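Long-range contacts in TENA/THI-4 protein (Shewanella denitrificans OS217, PDB 3DDE), which is of unknown function but has a heme oxygenase-like fold and may have oxidoreductase activity: residues K38-I43 with K219-F224; A42-E47 with R212-V217; N58-G63 with F76-A81. All blocks are in the same frame, centred on the assembly; numbering follows the deposited sequence.

Contact 1 (K38-I43 with K219-F224); sequences KALYAI and KEYQLF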
loop_
_atom_site.group_PDB
_atom_site.type_symbol
_atom_site.label_atom_id
_atom_site.label_comp_id
_atom_site.label_asym_id
_atom_site.label_seq_id
_atom_site.Cartn_x
_atom_site.Cartn_y
_atom_site.Cartn_z
ATOM N N LYS A 38 21.707 32.214 11.154
ATOM C CA LYS A 38 20.380 31.741 11.552
ATOM C C LYS A 38 19.667 31.112 10.346
ATOM O O LYS A 38 19.118 30.009 10.442
ATOM C CB LYS A 38 19.556 32.899 12.134
ATOM N N ALA A 39 19.718 31.807 9.210
ATOM C CA ALA A 39 19.095 31.354 7.966
ATOM C C ALA A 39 19.602 29.981 7.527
ATOM O O ALA A 39 18.818 29.120 7.120
ATOM C CB ALA A 39 19.321 32.372 6.858
ATOM N N LEU A 40 20.917 29.781 7.596
ATOM C CA LEU A 40 21.511 28.494 7.225
ATOM C C LEU A 40 20.998 27.372 8.134
ATOM O O LEU A 40 20.624 26.302 7.660
ATOM C CB LEU A 40 23.038 28.549 7.289
ATOM C CG LEU A 40 23.790 27.268 6.914
ATOM C CD1 LEU A 40 23.472 26.886 5.477
ATOM C CD2 LEU A 40 25.294 27.417 7.114
ATOM N N TYR A 41 20.972 27.632 9.439
ATOM C CA TYR A 41 20.521 26.645 10.408
ATOM C C TYR A 41 19.039 26.308 10.184
ATOM O O TYR A 41 18.654 25.143 10.228
ATOM C CB TYR A 41 20.819 27.146 11.822
ATOM C CG TYR A 41 20.417 26.199 12.923
ATOM C CD1 TYR A 41 20.969 24.918 13.003
ATOM C CD2 TYR A 41 19.516 26.591 13.910
ATOM C CE1 TYR A 41 20.600 24.038 14.017
ATOM C CE2 TYR A 41 19.148 25.724 14.926
ATOM C CZ TYR A 41 19.697 24.452 14.981
ATOM O OH TYR A 41 19.333 23.584 15.986
ATOM N N ALA A 42 18.228 27.325 9.898
ATOM C CA ALA A 42 16.800 27.136 9.623
ATOM C C ALA A 42 16.560 26.299 8.360
ATOM O O ALA A 42 15.775 25.354 8.385
ATOM C CB ALA A 42 16.118 28.480 9.485
ATOM N N ILE A 43 17.215 26.666 7.261
ATOM C CA ILE A 43 17.087 25.939 5.986
ATOM C C ILE A 43 17.348 24.452 6.206
ATOM O O ILE A 43 16.536 23.603 5.822
ATOM C CB ILE A 43 18.066 26.475 4.923
ATOM C CG1 ILE A 43 17.618 27.865 4.444
ATOM C CG2 ILE A 43 18.166 25.503 3.736
ATOM C CD1 ILE A 43 18.645 28.608 3.592
ATOM N N LYS A 219 23.023 24.948 -1.872
ATOM C CA LYS A 219 22.611 25.611 -3.118
ATOM C C LYS A 219 21.504 26.665 -2.863
ATOM O O LYS A 219 21.616 27.804 -3.309
ATOM C CB LYS A 219 22.170 24.548 -4.145
ATOM C CG LYS A 219 21.582 25.071 -5.450
ATOM N N GLU A 220 20.459 26.287 -2.122
ATOM C CA GLU A 220 19.358 27.208 -1.814
ATOM C C GLU A 220 19.802 28.352 -0.907
ATOM O O GLU A 220 19.232 29.449 -0.972
ATOM C CB GLU A 220 18.169 26.465 -1.171
ATOM C CG GLU A 220 17.464 25.461 -2.081
ATOM C CD GLU A 220 16.797 26.097 -3.290
ATOM O OE1 GLU A 220 16.424 27.278 -3.229
ATOM O OE2 GLU A 220 16.626 25.402 -4.312
ATOM N N TYR A 221 20.791 28.088 -0.053
ATOM C CA TYR A 221 21.357 29.114 0.831
ATOM C C TYR A 221 22.118 30.181 0.044
ATOM O O TYR A 221 22.064 31.353 0.404
ATOM C CB TYR A 221 22.271 28.504 1.911
ATOM C CG TYR A 221 22.960 29.547 2.795
ATOM C CD1 TYR A 221 22.226 30.359 3.670
ATOM C CD2 TYR A 221 24.346 29.702 2.768
ATOM C CE1 TYR A 221 22.864 31.326 4.484
ATOM C CE2 TYR A 221 24.988 30.651 3.567
ATOM C CZ TYR A 221 24.243 31.455 4.424
ATOM O OH TYR A 221 24.903 32.374 5.193
ATOM N N GLN A 222 22.834 29.780 -1.010
ATOM C CA GLN A 222 23.583 30.716 -1.864
ATOM C C GLN A 222 22.626 31.538 -2.709
ATOM O O GLN A 222 22.768 32.765 -2.794
ATOM C CB GLN A 222 24.543 30.009 -2.810
ATOM C CG GLN A 222 25.601 29.164 -2.170
ATOM C CD GLN A 222 26.416 28.471 -3.227
ATOM O OE1 GLN A 222 27.235 29.103 -3.883
ATOM N NE2 GLN A 222 26.172 27.162 -3.428
ATOM N N LEU A 223 21.682 30.859 -3.358
ATOM C CA LEU A 223 20.623 31.523 -4.131
ATOM C C LEU A 223 19.787 32.468 -3.245
ATOM O O LEU A 223 19.204 33.437 -3.740
ATOM C CB LEU A 223 19.697 30.483 -4.787
ATOM C CG LEU A 223 20.086 29.873 -6.133
ATOM C CD1 LEU A 223 21.570 29.545 -6.226
ATOM C CD2 LEU A 223 19.219 28.629 -6.413
ATOM N N PHE A 224 19.723 32.157 -1.949
ATOM C CA PHE A 224 19.000 32.956 -0.943
ATOM C C PHE A 224 19.379 34.458 -0.991
ATOM O O PHE A 224 18.535 35.319 -0.753
ATOM C CB PHE A 224 19.198 32.304 0.447
ATOM C CG PHE A 224 18.729 33.127 1.611
ATOM C CD1 PHE A 224 17.384 33.382 1.809
ATOM C CD2 PHE A 224 19.640 33.585 2.558
ATOM C CE1 PHE A 224 16.952 34.133 2.908
ATOM C CE2 PHE A 224 19.216 34.341 3.659
ATOM C CZ PHE A 224 17.873 34.608 3.830
#
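A42 O is the best-held polar atom here, gripped by two hydrogen bonds, from T46 N and T46 OG1, on a flank of helix 38-52 that does not meet 219-224. Y221 OH, which does reach across, has a single weak hydrogen bond to T37 OG1; that oxygen also makes a weak bond with L40 N, so T37 ties the tip of the ring to the start of the facing helix. Between the segments themselves the contact is apolar and centres on the Y221 ring. With CG anti to the backbone N (chi1 176°), this torsion places the ring against helix 38-52, L40 crossing it at about a right angle. L40 CD1 lies over one face in a CH-pi contact, 4.1 Å from the ring centroid and 3.8 Å from Y221 CG. At the ring edge, near its plane, I43 CD1 comes within 4.0 Å of Y221 CD1, and A39 CB is 4.4 Å from Y221 CE1. A39 CB has a closer aromatic neighbour in F224, meeting its ring obliquely at 3.8 Å from F224 CE2. An alanine in place of Y221 would remove the face under L40 CD1, the edge beside I43 and the weak link to T37, and would probably loosen the packing of the two helix ends. Around the pair, W218 meets the Y221 ring, F27 and E30 of helix 26-32 touch L40, and R231 packs on I43. The axes of the two segments pass 10.3 Å apart at 143°, the spacing of two roughly antiparallel helices joined through side chains near one end of an all-helical heme oxygenase-like bundle.

Contact 2 (A42-E47 with R212-V217); sequences AIYMTE and RILDDV
V217 CG1 stands anti to its backbone N (chi1 172°) and I43 CG2 does likewise on the facing helix, which drives the two methyls together at 3.3 Å, closer than two methyls normally sit. The two side chains run antiparallel alongside one another. V217 CG1 also lies 4.0 Å from Y44 CB, while V217 CG2 is 4.1 Å from E47 CG. One turn along, I213 CG2 touches E47 CB at 3.8 Å. Y44, with CG anti to N, runs alongside L214, and L214 CD2 meets its ring obliquely, 4.2 Å from Y44 CE1. E47 offers only its aliphatic part to V217 and I213: bent at chi2 (-47°), it carries OE1 to two hydrogen bonds, with L111 N and T114 OG1. D216 OD2 bonds A113 N, so two acidic groups, 6.7 Å apart from E47 OE1 to D216 OD2, sit at the start of helix 112-126, the positive end of whose dipole would probably ease their like charges. The axes of the two segments, 9.9 Å apart at 138°, make a buried, roughly antiparallel helix-helix packing within the heme oxygenase-like fold.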
loop_
_atom_site.group_PDB
_atom_site.type_symbol
_atom_site.label_atom_id
_atom_site.label_comp_id
_atom_site.label_asym_id
_atom_site.label_seq_id
_atom_site.Cartn_x
_atom_site.Cartn_y
_atom_site.Cartn_z
ATOM N N ALA A 42 18.228 27.325 9.898
ATOM C CA ALA A 42 16.800 27.136 9.623
ATOM C C ALA A 42 16.560 26.299 8.360
ATOM O O ALA A 42 15.775 25.354 8.385
ATOM C CB ALA A 42 16.118 28.480 9.485
ATOM N N ILE A 43 17.215 26.666 7.261
ATOM C CA ILE A 43 17.087 25.939 5.986
ATOM C C ILE A 43 17.348 24.452 6.206
ATOM O O ILE A 43 16.536 23.603 5.822
ATOM C CB ILE A 43 18.066 26.475 4.923
ATOM C CG1 ILE A 43 17.618 27.865 4.444
ATOM C CG2 ILE A 43 18.166 25.503 3.736
ATOM C CD1 ILE A 43 18.645 28.608 3.592
ATOM N N TYR A 44 18.461 24.162 6.869
ATOM C CA TYR A 44 18.808 22.808 7.228
ATOM C C TYR A 44 17.838 22.111 8.210
ATOM O O TYR A 44 17.538 20.934 8.030
ATOM C CB TYR A 44 20.224 22.745 7.784
ATOM C CG TYR A 44 20.512 21.422 8.448
ATOM C CD1 TYR A 44 20.902 20.298 7.709
ATOM C CD2 TYR A 44 20.357 21.290 9.823
ATOM C CE1 TYR A 44 21.138 19.086 8.345
ATOM C CE2 TYR A 44 20.581 20.105 10.459
ATOM C CZ TYR A 44 20.980 19.018 9.737
ATOM O OH TYR A 44 21.194 17.875 10.459
HETATM N N MSE A 45 17.380 22.804 9.256
HETATM C CA MSE A 45 16.457 22.200 10.240
HETATM C C MSE A 45 15.084 21.948 9.612
HETATM O O MSE A 45 14.362 21.015 10.009
HETATM C CB MSE A 45 16.324 23.066 11.509
HETATM C CG MSE A 45 17.558 23.137 12.432
HETATM SE SE MSE A 45 18.253 21.321 13.096
HETATM C CE MSE A 45 16.544 20.615 13.831
ATOM N N THR A 46 14.730 22.766 8.621
ATOM C CA THR A 46 13.478 22.586 7.889
ATOM C C THR A 46 13.491 21.265 7.136
ATOM O O THR A 46 12.501 20.541 7.166
ATOM C CB THR A 46 13.220 23.756 6.929
ATOM O OG1 THR A 46 13.129 24.962 7.693
ATOM C CG2 THR A 46 11.940 23.563 6.146
ATOM N N GLU A 47 14.600 20.931 6.465
ATOM C CA GLU A 47 14.672 19.657 5.740
ATOM C C GLU A 47 14.722 18.469 6.692
ATOM O O GLU A 47 14.208 17.386 6.382
ATOM C CB GLU A 47 15.856 19.593 4.769
ATOM C CG GLU A 47 15.779 20.624 3.665
ATOM C CD GLU A 47 14.415 20.666 3.024
ATOM O OE1 GLU A 47 14.029 19.655 2.396
ATOM O OE2 GLU A 47 13.727 21.711 3.162
ATOM N N ARG A 212 23.196 14.269 0.237
ATOM C CA ARG A 212 22.697 15.099 -0.859
ATOM C C ARG A 212 21.786 16.221 -0.346
ATOM O O ARG A 212 21.615 17.220 -1.029
ATOM C CB ARG A 212 21.933 14.281 -1.901
ATOM C CG ARG A 212 22.752 13.157 -2.597
ATOM C CD ARG A 212 22.291 13.001 -4.052
ATOM N NE ARG A 212 20.869 12.938 -4.014
ATOM C CZ ARG A 212 20.001 13.433 -4.884
ATOM N NH1 ARG A 212 20.364 14.068 -5.973
ATOM N NH2 ARG A 212 18.713 13.285 -4.597
ATOM N N ILE A 213 21.178 16.036 0.828
ATOM C CA ILE A 213 20.337 17.065 1.433
ATOM C C ILE A 213 21.193 18.295 1.775
ATOM O O ILE A 213 20.784 19.427 1.536
ATOM C CB ILE A 213 19.585 16.527 2.684
ATOM C CG1 ILE A 213 18.588 15.421 2.281
ATOM C CG2 ILE A 213 18.857 17.643 3.403
ATOM C CD1 ILE A 213 17.762 14.840 3.455
ATOM N N LEU A 214 22.394 18.060 2.306
ATOM C CA LEU A 214 23.360 19.126 2.605
ATOM C C LEU A 214 23.705 19.967 1.355
ATOM O O LEU A 214 23.873 21.191 1.438
ATOM C CB LEU A 214 24.642 18.517 3.167
ATOM C CG LEU A 214 24.589 17.848 4.540
ATOM C CD1 LEU A 214 25.908 17.118 4.859
ATOM C CD2 LEU A 214 24.287 18.896 5.584
ATOM N N ASP A 215 23.803 19.297 0.205
ATOM C CA ASP A 215 24.071 19.938 -1.088
ATOM C C ASP A 215 22.891 20.808 -1.533
ATOM O O ASP A 215 23.080 21.912 -2.029
ATOM C CB ASP A 215 24.356 18.884 -2.170
ATOM C CG ASP A 215 25.533 17.985 -1.829
ATOM O OD1 ASP A 215 26.438 18.430 -1.077
ATOM O OD2 ASP A 215 25.553 16.830 -2.332
ATOM N N ASP A 216 21.673 20.303 -1.387
ATOM C CA ASP A 216 20.482 21.114 -1.699
ATOM C C ASP A 216 20.355 22.289 -0.748
ATOM O O ASP A 216 20.034 23.405 -1.168
ATOM C CB ASP A 216 19.185 20.291 -1.643
ATOM C CG ASP A 216 18.900 19.570 -2.925
ATOM O OD1 ASP A 216 19.776 19.557 -3.799
ATOM O OD2 ASP A 216 17.795 19.019 -3.054
ATOM N N VAL A 217 20.603 22.035 0.531
ATOM C CA VAL A 217 20.551 23.114 1.540
ATOM C C VAL A 217 21.540 24.230 1.188
ATOM O O VAL A 217 21.194 25.415 1.246
ATOM C CB VAL A 217 20.823 22.590 2.983
ATOM C CG1 VAL A 217 20.953 23.752 3.987
ATOM C CG2 VAL A 217 19.737 21.642 3.405
#

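Contact 3 (N58-G63 with F76-A81); sequences NQALVG and FCFHHA
Packing is close where Q59, A60 and G63 face C77, F78 and A81, and the axes of the two segments approach to 7.7 Å. A60 CB meets A81 CB at 3.7 Å, and the F78 ring turns its edge to A60 O, F78 CE1 lying 3.5 Å from that oxygen. G63 has no side chain to fit in: a CB there would lie only 2.9 Å from F78 CE1, a clash. Q59, CG anti to N and the chain bent at chi2, is a knob in the hole formed by F76, C77, H80 and A81; its CG lies 3.4 Å from C77 O and its NE2 3.4 Å from C77 SG. The segments run at 162° to each other, consecutive helices 55-65 and 71-84 forming an antiparallel hairpin within the heme oxygenase-like fold. The Q59 amide stands 89° to the F76 ring, with Q59 OE1 3.8 Å from F76 CE1, and H80 CD2 covers one face of that ring. Looser is the touch of H80 CB on Q59 CG, at 4.3 Å. L61 and H79 point away from the partner helix, on partly exposed outer faces. F78 of a third subunit packs on A60 and A81 of the seam, while H82 of that subunit meets the H79 ring.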
loop_
_atom_site.group_PDB
_atom_site.type_symbol
_atom_site.label_atom_id
_atom_site.label_comp_id
_atom_site.label_asym_id
_atom_site.label_seq_id
_atom_site.Cartn_x
_atom_site.Cartn_y
_atom_site.Cartn_z
ATOM N N ASN A 58 7.472 5.011 8.377
ATOM C CA ASN A 58 8.158 3.991 7.614
ATOM C C ASN A 58 8.734 2.850 8.493
ATOM O O ASN A 58 8.849 1.709 8.027
ATOM C CB ASN A 58 9.132 4.574 6.548
ATOM C CG ASN A 58 10.274 5.416 7.125
ATOM O OD1 ASN A 58 10.975 5.036 8.083
ATOM N ND2 ASN A 58 10.510 6.535 6.478
ATOM N N GLN A 59 9.040 3.142 9.766
ATOM C CA GLN A 59 9.458 2.108 10.707
ATOM C C GLN A 59 8.281 1.158 10.995
ATOM O O GLN A 59 8.443 -0.067 10.991
ATOM C CB GLN A 59 9.971 2.731 12.011
ATOM C CG GLN A 59 10.375 1.743 13.096
ATOM C CD GLN A 59 11.429 0.745 12.632
ATOM O OE1 GLN A 59 12.630 0.967 12.818
ATOM N NE2 GLN A 59 10.989 -0.331 11.974
ATOM N N ALA A 60 7.103 1.716 11.247
ATOM C CA ALA A 60 5.918 0.899 11.490
ATOM C C ALA A 60 5.581 0.053 10.248
ATOM O O ALA A 60 5.097 -1.066 10.363
ATOM C CB ALA A 60 4.703 1.776 11.915
ATOM N N LEU A 61 5.878 0.580 9.067
ATOM C CA LEU A 61 5.584 -0.114 7.811
ATOM C C LEU A 61 6.331 -1.452 7.649
ATOM O O LEU A 61 5.782 -2.410 7.090
ATOM C CB LEU A 61 5.852 0.831 6.635
ATOM C CG LEU A 61 5.315 0.479 5.249
ATOM C CD1 LEU A 61 3.804 0.176 5.269
ATOM C CD2 LEU A 61 5.645 1.632 4.301
ATOM N N VAL A 62 7.572 -1.526 8.140
ATOM C CA VAL A 62 8.331 -2.781 8.114
ATOM C C VAL A 62 7.513 -3.899 8.799
ATOM O O VAL A 62 7.460 -5.042 8.312
ATOM C CB VAL A 62 9.693 -2.656 8.857
ATOM C CG1 VAL A 62 10.465 -4.009 8.844
ATOM C CG2 VAL A 62 10.554 -1.492 8.295
ATOM N N GLY A 63 6.894 -3.567 9.933
ATOM C CA GLY A 63 6.094 -4.532 10.700
ATOM C C GLY A 63 4.792 -4.950 10.036
ATOM O O GLY A 63 4.300 -6.045 10.250
ATOM N N PHE A 76 9.743 -4.700 18.004
ATOM C CA PHE A 76 10.738 -3.649 17.814
ATOM C C PHE A 76 10.235 -2.555 16.859
ATOM O O PHE A 76 10.362 -1.356 17.155
ATOM C CB PHE A 76 12.067 -4.256 17.303
ATOM C CG PHE A 76 13.091 -3.231 16.893
ATOM C CD1 PHE A 76 13.028 -2.624 15.638
ATOM C CD2 PHE A 76 14.125 -2.874 17.754
ATOM C CE1 PHE A 76 13.964 -1.675 15.258
ATOM C CE2 PHE A 76 15.066 -1.920 17.382
ATOM C CZ PHE A 76 14.986 -1.321 16.137
ATOM N N CYS A 77 9.685 -2.960 15.717
ATOM C CA CYS A 77 9.179 -2.004 14.725
ATOM C C CYS A 77 8.107 -1.076 15.269
ATOM O O CYS A 77 8.166 0.131 15.042
ATOM C CB CYS A 77 8.624 -2.725 13.502
ATOM S SG CYS A 77 9.892 -3.523 12.550
ATOM N N PHE A 78 7.122 -1.633 15.974
ATOM C CA PHE A 78 6.041 -0.811 16.511
ATOM C C PHE A 78 6.498 -0.015 17.714
ATOM O O PHE A 78 6.095 1.137 17.895
ATOM C CB PHE A 78 4.779 -1.628 16.814
ATOM C CG PHE A 78 4.200 -2.330 15.602
ATOM C CD1 PHE A 78 4.184 -1.721 14.353
ATOM C CD2 PHE A 78 3.626 -3.579 15.724
ATOM C CE1 PHE A 78 3.628 -2.379 13.249
ATOM C CE2 PHE A 78 3.075 -4.223 14.627
ATOM C CZ PHE A 78 3.063 -3.628 13.409
ATOM N N HIS A 79 7.351 -0.618 18.536
ATOM C CA HIS A 79 7.881 0.091 19.683
ATOM C C HIS A 79 8.647 1.321 19.247
ATOM O O HIS A 79 8.417 2.411 19.773
ATOM C CB HIS A 79 8.820 -0.775 20.517
ATOM C CG HIS A 79 9.586 0.009 21.541
ATOM N ND1 HIS A 79 8.978 0.610 22.620
ATOM C CD2 HIS A 79 10.901 0.318 21.627
ATOM C CE1 HIS A 79 9.889 1.244 23.338
ATOM N NE2 HIS A 79 11.063 1.088 22.754
ATOM N N HIS A 80 9.571 1.146 18.310
ATOM C CA HIS A 80 10.361 2.275 17.839
ATOM C C HIS A 80 9.588 3.305 17.054
ATOM O O HIS A 80 9.931 4.486 17.115
ATOM C CB HIS A 80 11.652 1.831 17.149
ATOM C CG HIS A 80 12.707 1.463 18.129
ATOM N ND1 HIS A 80 13.559 2.400 18.670
ATOM C CD2 HIS A 80 12.962 0.302 18.778
ATOM C CE1 HIS A 80 14.331 1.818 19.569
ATOM N NE2 HIS A 80 13.985 0.547 19.658
ATOM N N ALA A 81 8.546 2.881 16.343
ATOM C CA ALA A 81 7.665 3.812 15.627
ATOM C C ALA A 81 6.991 4.694 16.695
ATOM O O ALA A 81 6.864 5.909 16.536
ATOM C CB ALA A 81 6.603 3.044 14.791
#

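In the fold
Contacts 1 and 2 are neighbouring steps of one interface between helix 38-52 and helix 193-223: they share A42 and I43, their centres lie about 8 Å apart, and L40 CD1 of contact 1 touches V217 CG1 of contact 2 at 4.3 Å. Contact 3 joins helices 55-65 and 71-84, its centre about 26 Å from that of contact 2 and about 33 Å from that of contact 1, across the chain's centre. Along the sequence its residues all fall between the two ends that contacts 1 and 2 bring together. The first pair thus brings an early helix against a late one, while the local hairpin of contact 3 lies where a third subunit packs.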